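BpsB (PgaB), Poly-beta-1,6-N-acetyl-D-glucosamine N-deacetylase (Bordetella bronchiseptica RB50, PDB 5BU6) removes acetyl groups from the N-acetylglucosamine units of poly-beta-1,6-N-acetyl-D-glucosamine as a family 4 carbohydrate esterase and is required for biofilm formation in Bordetella bronchiseptica. Local coordinates at residues H156-G161 with R193-Q198; I218-G223 with D228-A233. The protein carries 5 engineered substitutions. All coordinates share one frame; numbering follows the deposited sequence.

Interaction 1: H156-G161 with R193-Q198; sequences HNLHRG and RARVRQ. With NI (nickel (II) ion), chain C.
Leu158 reaches from the loop that follows strand 149-153 to two consecutive residues of helix 189-211, Arg195 and Val196. Arg195 comes first along the helix. Its CG stands anti to the backbone N, and a bend at chi3 (59°) brings the guanidinium obliquely across the leucine, with NH1 lying 3.8 Å from Leu158 CD2. The polar end is held by Glu187, which forms a salt bridge with Arg195 NE, so the leucine meets a cation that already has a carboxylate partner. Val196, buried, follows: its CG1 sits 4.4 Å from Leu158 CD1, a loose apolar touch. The two methyls of one leucine thus serve different neighbours. The loop also braces itself, as Arg160 NE donates a 3.0 Å hydrogen bond to Asn157 O from above the carbonyl plane. On from Leu158, His159 turns to the metal site, where its NE2 binds nickel at 2.1 Å, with Asp84 and His154 as the other protein ligands. No hydrogen bond crosses between the segments, so their contact is weak, non-directional packing; Asp199, one residue farther along the helix, supplies directed bonds by accepting from the backbone N of His156 and of Asn157.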
ATOM      1  N   HIS A 156       6.282   7.421  -4.183  1.00 35.41           N
ATOM      2  CA  HIS A 156       5.982   8.687  -4.857  1.00 36.83           C
ATOM      3  C   HIS A 156       5.585   8.382  -6.295  1.00 33.52           C
ATOM      4  O   HIS A 156       4.465   8.618  -6.688  1.00 31.17           O
ATOM      5  CB  HIS A 156       7.181   9.649  -4.816  1.00 38.65           C
ATOM      6  CG  HIS A 156       6.923  10.976  -5.471  1.00 32.00           C
ATOM      7  ND1 HIS A 156       5.919  11.826  -5.061  1.00 29.87           N
ATOM      8  CD2 HIS A 156       7.535  11.591  -6.511  1.00 37.86           C
ATOM      9  CE1 HIS A 156       5.927  12.910  -5.816  1.00 31.13           C
ATOM     10  NE2 HIS A 156       6.895  12.791  -6.710  1.00 38.44           N
ATOM     11  N   ASN A 157       6.509   7.828  -7.060  1.00 32.31           N
ATOM     12  CA  ASN A 157       6.246   7.526  -8.460  1.00 37.91           C
ATOM     13  C   ASN A 157       6.773   6.147  -8.856  1.00 35.24           C
ATOM     14  O   ASN A 157       7.393   5.986  -9.886  1.00 41.45           O
ATOM     15  CB  ASN A 157       6.860   8.613  -9.343  1.00 38.92           C
ATOM     16  CG  ASN A 157       6.376   8.558 -10.774  1.00 42.54           C
ATOM     17  OD1 ASN A 157       5.303   8.010 -11.068  1.00 41.10           O
ATOM     18  ND2 ASN A 157       7.170   9.117 -11.677  1.00 44.63           N
ATOM     19  N   LEU A 158       6.547   5.142  -8.019  1.00 33.26           N
ATOM     20  CA  LEU A 158       6.979   3.789  -8.383  1.00 34.59           C
ATOM     21  C   LEU A 158       5.792   2.906  -8.727  1.00 31.55           C
ATOM     22  O   LEU A 158       5.952   1.704  -8.926  1.00 36.86           O
ATOM     23  CB  LEU A 158       7.773   3.155  -7.248  1.00 38.55           C
ATOM     24  CG  LEU A 158       9.039   3.920  -6.873  1.00 35.53           C
ATOM     25  CD1 LEU A 158       9.681   3.223  -5.698  1.00 40.17           C
ATOM     26  CD2 LEU A 158      10.003   4.010  -8.039  1.00 35.75           C
ATOM     27  N   HIS A 159       4.603   3.496  -8.777  1.00 31.62           N
ATOM     28  CA  HIS A 159       3.390   2.712  -9.028  1.00 32.13           C
ATOM     29  C   HIS A 159       3.131   2.632 -10.536  1.00 40.89           C
ATOM     30  O   HIS A 159       2.070   3.029 -11.027  1.00 36.58           O
ATOM     31  CB  HIS A 159       2.199   3.328  -8.271  1.00 29.95           C
ATOM     32  CG  HIS A 159       1.113   2.343  -7.945  1.00 30.68           C
ATOM     33  ND1 HIS A 159       0.495   1.570  -8.902  1.00 34.47           N
ATOM     34  CD2 HIS A 159       0.517   2.027  -6.773  1.00 33.95           C
ATOM     35  CE1 HIS A 159      -0.419   0.807  -8.335  1.00 38.65           C
ATOM     36  NE2 HIS A 159      -0.426   1.062  -7.041  1.00 33.47           N
ATOM     37  N   ARG A 160       4.120   2.128 -11.272  1.00 34.26           N
ATOM     38  CA  ARG A 160       4.032   2.069 -12.720  1.00 36.53           C
ATOM     39  C   ARG A 160       5.099   1.146 -13.258  1.00 41.04           C
ATOM     40  O   ARG A 160       5.980   0.701 -12.513  1.00 40.81           O
ATOM     41  CB  ARG A 160       4.207   3.460 -13.324  1.00 41.80           C
ATOM     42  CG  ARG A 160       5.555   4.041 -12.957  1.00 46.08           C
ATOM     43  CD  ARG A 160       5.811   5.451 -13.439  1.00 48.46           C
ATOM     44  NE  ARG A 160       7.066   5.898 -12.834  1.00 61.87           N
ATOM     45  CZ  ARG A 160       8.257   5.876 -13.429  1.00 65.36           C
ATOM     46  NH1 ARG A 160       9.328   6.285 -12.761  1.00 68.62           N
ATOM     47  NH2 ARG A 160       8.386   5.471 -14.689  1.00 56.24           N
ATOM     48  N   GLY A 161       5.023   0.875 -14.550  1.00 60.95           N
ATOM     49  CA  GLY A 161       6.018   0.060 -15.210  1.00 61.00           C
ATOM     50  C   GLY A 161       7.090   0.926 -15.829  1.00 60.91           C
ATOM     51  O   GLY A 161       6.821   2.058 -16.229  1.00 61.64           O
ATOM     52  N   ARG A 193      19.669   2.731  -6.697  1.00 46.10           N
ATOM     53  CA  ARG A 193      19.435   2.976  -5.273  1.00 40.33           C
ATOM     54  C   ARG A 193      19.006   4.412  -5.036  1.00 39.25           C
ATOM     55  O   ARG A 193      18.054   4.667  -4.293  1.00 42.80           O
ATOM     56  CB  ARG A 193      20.702   2.668  -4.460  1.00 42.86           C
ATOM     57  CG  ARG A 193      20.902   1.199  -4.163  1.00 47.13           C
ATOM     58  CD  ARG A 193      22.247   0.933  -3.458  1.00 49.63           C
ATOM     59  NE  ARG A 193      22.267  -0.416  -2.911  1.00 70.12           N
ATOM     60  CZ  ARG A 193      21.916  -0.721  -1.664  1.00 84.85           C
ATOM     61  NH1 ARG A 193      21.540   0.238  -0.827  1.00 86.82           N
ATOM     62  NH2 ARG A 193      21.953  -1.982  -1.254  1.00 91.88           N
ATOM     63  N   ALA A 194      19.713   5.342  -5.673  1.00 45.06           N
ATOM     64  CA  ALA A 194      19.415   6.774  -5.550  1.00 48.56           C
ATOM     65  C   ALA A 194      17.982   7.104  -5.985  1.00 50.58           C
ATOM     66  O   ALA A 194      17.269   7.849  -5.302  1.00 41.42           O
ATOM     67  CB  ALA A 194      20.406   7.587  -6.352  1.00 51.25           C
ATOM     68  N   ARG A 195      17.556   6.552  -7.119  1.00 46.39           N
ATOM     69  CA  ARG A 195      16.201   6.806  -7.601  1.00 40.37           C
ATOM     70  C   ARG A 195      15.167   6.307  -6.597  1.00 37.74           C
ATOM     71  O   ARG A 195      14.253   7.051  -6.221  1.00 39.94           O
ATOM     72  CB  ARG A 195      15.986   6.160  -8.978  1.00 48.65           C
ATOM     73  CG  ARG A 195      14.578   6.328  -9.562  1.00 47.91           C
ATOM     74  CD  ARG A 195      14.510   5.855 -11.031  1.00 51.23           C
ATOM     75  NE  ARG A 195      14.880   4.444 -11.191  1.00 46.66           N
ATOM     76  CZ  ARG A 195      14.060   3.425 -10.942  1.00 46.18           C
ATOM     77  NH1 ARG A 195      12.821   3.653 -10.536  1.00 38.56           N
ATOM     78  NH2 ARG A 195      14.474   2.177 -11.108  1.00 49.70           N
ATOM     79  N   VAL A 196      15.301   5.063  -6.140  1.00 40.15           N
ATOM     80  CA  VAL A 196      14.334   4.533  -5.185  1.00 39.55           C
ATOM     81  C   VAL A 196      14.383   5.292  -3.853  1.00 35.95           C
ATOM     82  O   VAL A 196      13.339   5.589  -3.272  1.00 38.86           O
ATOM     83  CB  VAL A 196      14.552   3.037  -4.916  1.00 39.80           C
ATOM     84  CG1 VAL A 196      13.612   2.557  -3.844  1.00 39.89           C
ATOM     85  CG2 VAL A 196      14.369   2.232  -6.207  1.00 34.96           C
ATOM     86  N   ARG A 197      15.586   5.614  -3.371  1.00 37.65           N
ATOM     87  CA  ARG A 197      15.696   6.391  -2.128  1.00 37.09           C
ATOM     88  C   ARG A 197      15.001   7.747  -2.186  1.00 39.72           C
ATOM     89  O   ARG A 197      14.223   8.086  -1.302  1.00 37.05           O
ATOM     90  CB  ARG A 197      17.158   6.619  -1.748  1.00 40.36           C
ATOM     91  CG  ARG A 197      17.321   6.981  -0.279  1.00 44.92           C
ATOM     92  CD  ARG A 197      18.769   7.288   0.057  1.00 48.85           C
ATOM     93  NE  ARG A 197      19.632   6.114  -0.031  1.00 49.64           N
ATOM     94  CZ  ARG A 197      20.463   5.865  -1.039  1.00 52.94           C
ATOM     95  NH1 ARG A 197      20.541   6.708  -2.057  1.00 58.35           N
ATOM     96  NH2 ARG A 197      21.221   4.773  -1.029  1.00 49.09           N
ATOM     97  N   GLN A 198      15.298   8.518  -3.227  1.00 36.89           N
ATOM     98  CA  GLN A 198      14.687   9.827  -3.407  1.00 43.90           C
ATOM     99  C   GLN A 198      13.174   9.716  -3.507  1.00 42.03           C
ATOM    100  O   GLN A 198      12.456  10.536  -2.942  1.00 41.36           O
ATOM    101  CB  GLN A 198      15.253  10.516  -4.652  1.00 50.53           C
ATOM    102  CG  GLN A 198      14.721  11.920  -4.895  1.00 60.93           C
ATOM    103  CD  GLN A 198      15.367  12.967  -4.001  1.00 77.47           C
ATOM    104  OE1 GLN A 198      15.108  13.024  -2.797  1.00 83.31           O
ATOM    105  NE2 GLN A 198      16.208  13.810  -4.592  1.00 84.96           N
TER
HETATM  106 NI    NI C 401      -1.563   0.118  -5.581  1.00 34.40          NI
HETATM  107  O   HOH W   1      -2.879  -0.839  -4.213  1.00 43.40           O
HETATM  108  O   HOH W   2      -3.019  -0.611  -7.013  1.00 33.61           O

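Interaction 2: I218-G223 with D228-A233; sequences IVWPYG and DTDQVA
Trp220 lies against Thr229, Asp230 and Ala233, joining the end of strand 217-219 to helix 227-235 within a beta-alpha-beta unit whose second strand, 240-242, pairs in parallel with the first. The indole leaves the chain with CG anti to the carbonyl carbon (chi1 -65°), and chi2 of 108° sets the ring so that its six-membered part leads toward the helix. One face rests on Ile218, whose CG1 stands 3.8 Å above the centre of the ring. Thr229 takes the opposite face: OG1 lies above the plane but offset toward the rim, while CB comes within 3.5 Å of Trp220 CH2. In Thr229, OG1 occupies the position between the backbone N and the carbonyl carbon (chi1 69°), where it accepts a hydrogen bond from the backbone N of Asn226, the residue just ahead of the helix. The hydroxyl is therefore held by the chain leading into its own helix while it sits over the indole.

One turn on, the methyl of Ala233 approaches obliquely, 4.0 Å from Trp220 CZ2, and it also meets Ile218 CG2 at longer range. Leu200 of helix 189-211 touches both Ile218 and Ala233, closing this apolar patch from a third element. Asp230 crosses obliquely by the NE1 side of the indole, its carboxylate plane turned 50° from the ring. OD2 is engaged by Gln257 NE2, whereas OD1 faces the pyrrole nitrogen across a gap too wide for a direct bond. A water bridges that gap in the plane of the indole: it accepts from Trp220 NE1 at 3.0 Å and donates to Asp230 OD1 at 2.9 Å.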
ATOM      1  N   ILE A 218       5.949   1.373   4.223  1.00 30.98           N
ATOM      2  CA  ILE A 218       5.811   1.415   2.762  1.00 30.64           C
ATOM      3  C   ILE A 218       5.044   0.203   2.294  1.00 34.88           C
ATOM      4  O   ILE A 218       5.339  -0.941   2.698  1.00 37.89           O
ATOM      5  CB  ILE A 218       7.192   1.460   2.051  1.00 32.56           C
ATOM      6  CG1 ILE A 218       7.045   1.193   0.555  1.00 34.66           C
ATOM      7  CG2 ILE A 218       8.142   0.420   2.617  1.00 37.82           C
ATOM      8  CD1 ILE A 218       6.507   2.358  -0.204  1.00 33.80           C
ATOM      9  N   VAL A 219       4.025   0.439   1.480  1.00 30.54           N
ATOM     10  CA  VAL A 219       3.319  -0.639   0.804  1.00 27.92           C
ATOM     11  C   VAL A 219       3.843  -0.668  -0.612  1.00 30.69           C
ATOM     12  O   VAL A 219       3.579   0.253  -1.374  1.00 28.02           O
ATOM     13  CB  VAL A 219       1.786  -0.433   0.763  1.00 31.24           C
ATOM     14  CG1 VAL A 219       1.104  -1.628   0.016  1.00 32.84           C
ATOM     15  CG2 VAL A 219       1.220  -0.292   2.180  1.00 34.54           C
ATOM     16  N   TRP A 220       4.595  -1.704  -0.958  1.00 29.11           N
ATOM     17  CA  TRP A 220       5.264  -1.757  -2.244  1.00 27.73           C
ATOM     18  C   TRP A 220       4.244  -1.965  -3.369  1.00 26.30           C
ATOM     19  O   TRP A 220       3.522  -2.941  -3.349  1.00 31.36           O
ATOM     20  CB  TRP A 220       6.296  -2.897  -2.236  1.00 33.58           C
ATOM     21  CG  TRP A 220       7.451  -2.670  -1.246  1.00 31.31           C
ATOM     22  CD1 TRP A 220       7.671  -3.330  -0.049  1.00 34.90           C
ATOM     23  CD2 TRP A 220       8.532  -1.752  -1.401  1.00 33.94           C
ATOM     24  NE1 TRP A 220       8.819  -2.854   0.549  1.00 34.83           N
ATOM     25  CE2 TRP A 220       9.368  -1.883  -0.257  1.00 30.90           C
ATOM     26  CE3 TRP A 220       8.877  -0.811  -2.391  1.00 35.86           C
ATOM     27  CZ2 TRP A 220      10.523  -1.122  -0.087  1.00 29.39           C
ATOM     28  CZ3 TRP A 220      10.031  -0.052  -2.215  1.00 34.19           C
ATOM     29  CH2 TRP A 220      10.833  -0.206  -1.066  1.00 35.56           C
ATOM     30  N   PRO A 221       4.211  -1.056  -4.363  1.00 31.93           N
ATOM     31  CA  PRO A 221       3.368  -1.322  -5.536  1.00 31.61           C
ATOM     32  C   PRO A 221       3.667  -2.667  -6.161  1.00 39.18           C
ATOM     33  O   PRO A 221       4.843  -3.030  -6.289  1.00 33.26           O
ATOM     34  CB  PRO A 221       3.735  -0.181  -6.496  1.00 30.09           C
ATOM     35  CG  PRO A 221       4.090   0.963  -5.564  1.00 30.90           C
ATOM     36  CD  PRO A 221       4.826   0.279  -4.411  1.00 28.79           C
ATOM     37  N   TYR A 222       2.605  -3.391  -6.526  1.00 35.96           N
ATOM     38  CA  TYR A 222       2.716  -4.672  -7.187  1.00 35.25           C
ATOM     39  C   TYR A 222       3.491  -5.691  -6.344  1.00 37.46           C
ATOM     40  O   TYR A 222       3.893  -6.722  -6.858  1.00 39.22           O
ATOM     41  CB  TYR A 222       3.379  -4.517  -8.557  1.00 39.46           C
ATOM     42  CG  TYR A 222       2.866  -3.330  -9.340  1.00 46.01           C
ATOM     43  CD1 TYR A 222       1.569  -3.311  -9.839  1.00 48.94           C
ATOM     44  CD2 TYR A 222       3.678  -2.224  -9.580  1.00 44.60           C
ATOM     45  CE1 TYR A 222       1.093  -2.226 -10.552  1.00 50.04           C
ATOM     46  CE2 TYR A 222       3.214  -1.135 -10.298  1.00 44.65           C
ATOM     47  CZ  TYR A 222       1.921  -1.144 -10.781  1.00 47.30           C
ATOM     48  OH  TYR A 222       1.448  -0.074 -11.490  1.00 50.59           O
ATOM     49  N   GLY A 223       3.674  -5.407  -5.056  1.00 34.57           N
ATOM     50  CA  GLY A 223       4.480  -6.257  -4.190  1.00 39.96           C
ATOM     51  C   GLY A 223       5.943  -6.341  -4.606  1.00 41.24           C
ATOM     52  O   GLY A 223       6.658  -7.275  -4.223  1.00 39.31           O
ATOM     53  N   ASP A 228      17.885  -4.495  -2.257  1.00 46.25           N
ATOM     54  CA  ASP A 228      18.283  -3.095  -2.396  1.00 44.25           C
ATOM     55  C   ASP A 228      17.181  -2.131  -1.946  1.00 40.69           C
ATOM     56  O   ASP A 228      17.460  -1.140  -1.276  1.00 43.08           O
ATOM     57  CB  ASP A 228      18.688  -2.795  -3.840  1.00 55.53           C
ATOM     58  CG  ASP A 228      19.981  -3.499  -4.245  1.00 76.66           C
ATOM     59  OD1 ASP A 228      20.914  -3.570  -3.413  1.00 84.07           O
ATOM     60  OD2 ASP A 228      20.062  -3.983  -5.397  1.00 87.64           O
ATOM     61  N   THR A 229      15.929  -2.410  -2.309  1.00 39.35           N
ATOM     62  CA  THR A 229      14.866  -1.498  -1.927  1.00 36.00           C
ATOM     63  C   THR A 229      14.594  -1.571  -0.426  1.00 34.95           C
ATOM     64  O   THR A 229      14.226  -0.569   0.173  1.00 39.59           O
ATOM     65  CB  THR A 229      13.546  -1.761  -2.700  1.00 39.13           C
ATOM     66  OG1 THR A 229      12.980  -3.009  -2.297  1.00 42.87           O
ATOM     67  CG2 THR A 229      13.795  -1.790  -4.187  1.00 46.58           C
ATOM     68  N   ASP A 230      14.769  -2.740   0.180  1.00 40.47           N
ATOM     69  CA  ASP A 230      14.526  -2.863   1.616  1.00 39.71           C
ATOM     70  C   ASP A 230      15.589  -2.095   2.393  1.00 43.52           C
ATOM     71  O   ASP A 230      15.297  -1.449   3.398  1.00 41.84           O
ATOM     72  CB  ASP A 230      14.491  -4.331   2.039  1.00 40.90           C
ATOM     73  CG  ASP A 230      13.285  -5.071   1.451  1.00 43.64           C
ATOM     74  OD1 ASP A 230      12.335  -4.388   1.011  1.00 42.85           O
ATOM     75  OD2 ASP A 230      13.288  -6.317   1.416  1.00 51.29           O
ATOM     76  N   GLN A 231      16.816  -2.140   1.901  1.00 41.84           N
ATOM     77  CA  GLN A 231      17.921  -1.439   2.547  1.00 40.87           C
ATOM     78  C   GLN A 231      17.729   0.071   2.453  1.00 44.28           C
ATOM     79  O   GLN A 231      17.948   0.810   3.405  1.00 45.08           O
ATOM     80  CB  GLN A 231      19.240  -1.846   1.907  1.00 45.31           C
ATOM     81  CG  GLN A 231      20.449  -1.246   2.578  1.00 66.97           C
ATOM     82  CD  GLN A 231      21.719  -1.550   1.812  1.00 84.89           C
ATOM     83  OE1 GLN A 231      21.809  -2.569   1.121  1.00 90.84           O
ATOM     84  NE2 GLN A 231      22.705  -0.662   1.915  1.00 90.52           N
ATOM     85  N   VAL A 232      17.299   0.519   1.285  1.00 36.99           N
ATOM     86  CA  VAL A 232      17.063   1.923   1.038  1.00 40.83           C
ATOM     87  C   VAL A 232      15.856   2.438   1.843  1.00 38.88           C
ATOM     88  O   VAL A 232      15.881   3.542   2.371  1.00 43.69           O
ATOM     89  CB  VAL A 232      16.853   2.158  -0.475  1.00 48.02           C
ATOM     90  CG1 VAL A 232      15.992   3.337  -0.715  1.00 57.93           C
ATOM     91  CG2 VAL A 232      18.194   2.286  -1.178  1.00 47.56           C
ATOM     92  N   ALA A 233      14.802   1.635   1.939  1.00 41.67           N
ATOM     93  CA  ALA A 233      13.649   1.997   2.767  1.00 36.11           C
ATOM     94  C   ALA A 233      14.093   2.204   4.219  1.00 39.84           C
ATOM     95  O   ALA A 233      13.652   3.137   4.887  1.00 41.29           O
ATOM     96  CB  ALA A 233      12.575   0.924   2.680  1.00 33.28           C
TER
HETATM   97  O   HOH W   3      10.343  -3.653   2.992  1.00 41.66           O

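In the fold
Both contacts are buried, and helix 189-211 has a share in each: it supplies one side of interaction 1, while its Leu200 packs on Ile218 and Ala233 of interaction 2. The two also meet directly, Arg193 reaching Asp228 by a salt bridge and Val232 packing against Arg197. Interaction 1 lies farther from the centre of the chain and sets a metal-site loop against a helix through one leucine, partly against a charged group. Interaction 2, deeper in the fold, joins successive elements of one beta-alpha-beta unit through an indole with both faces engaged and a water bridge. Near the nickel they converge again, where Tyr222 and His159 pack their rings edge-to-face.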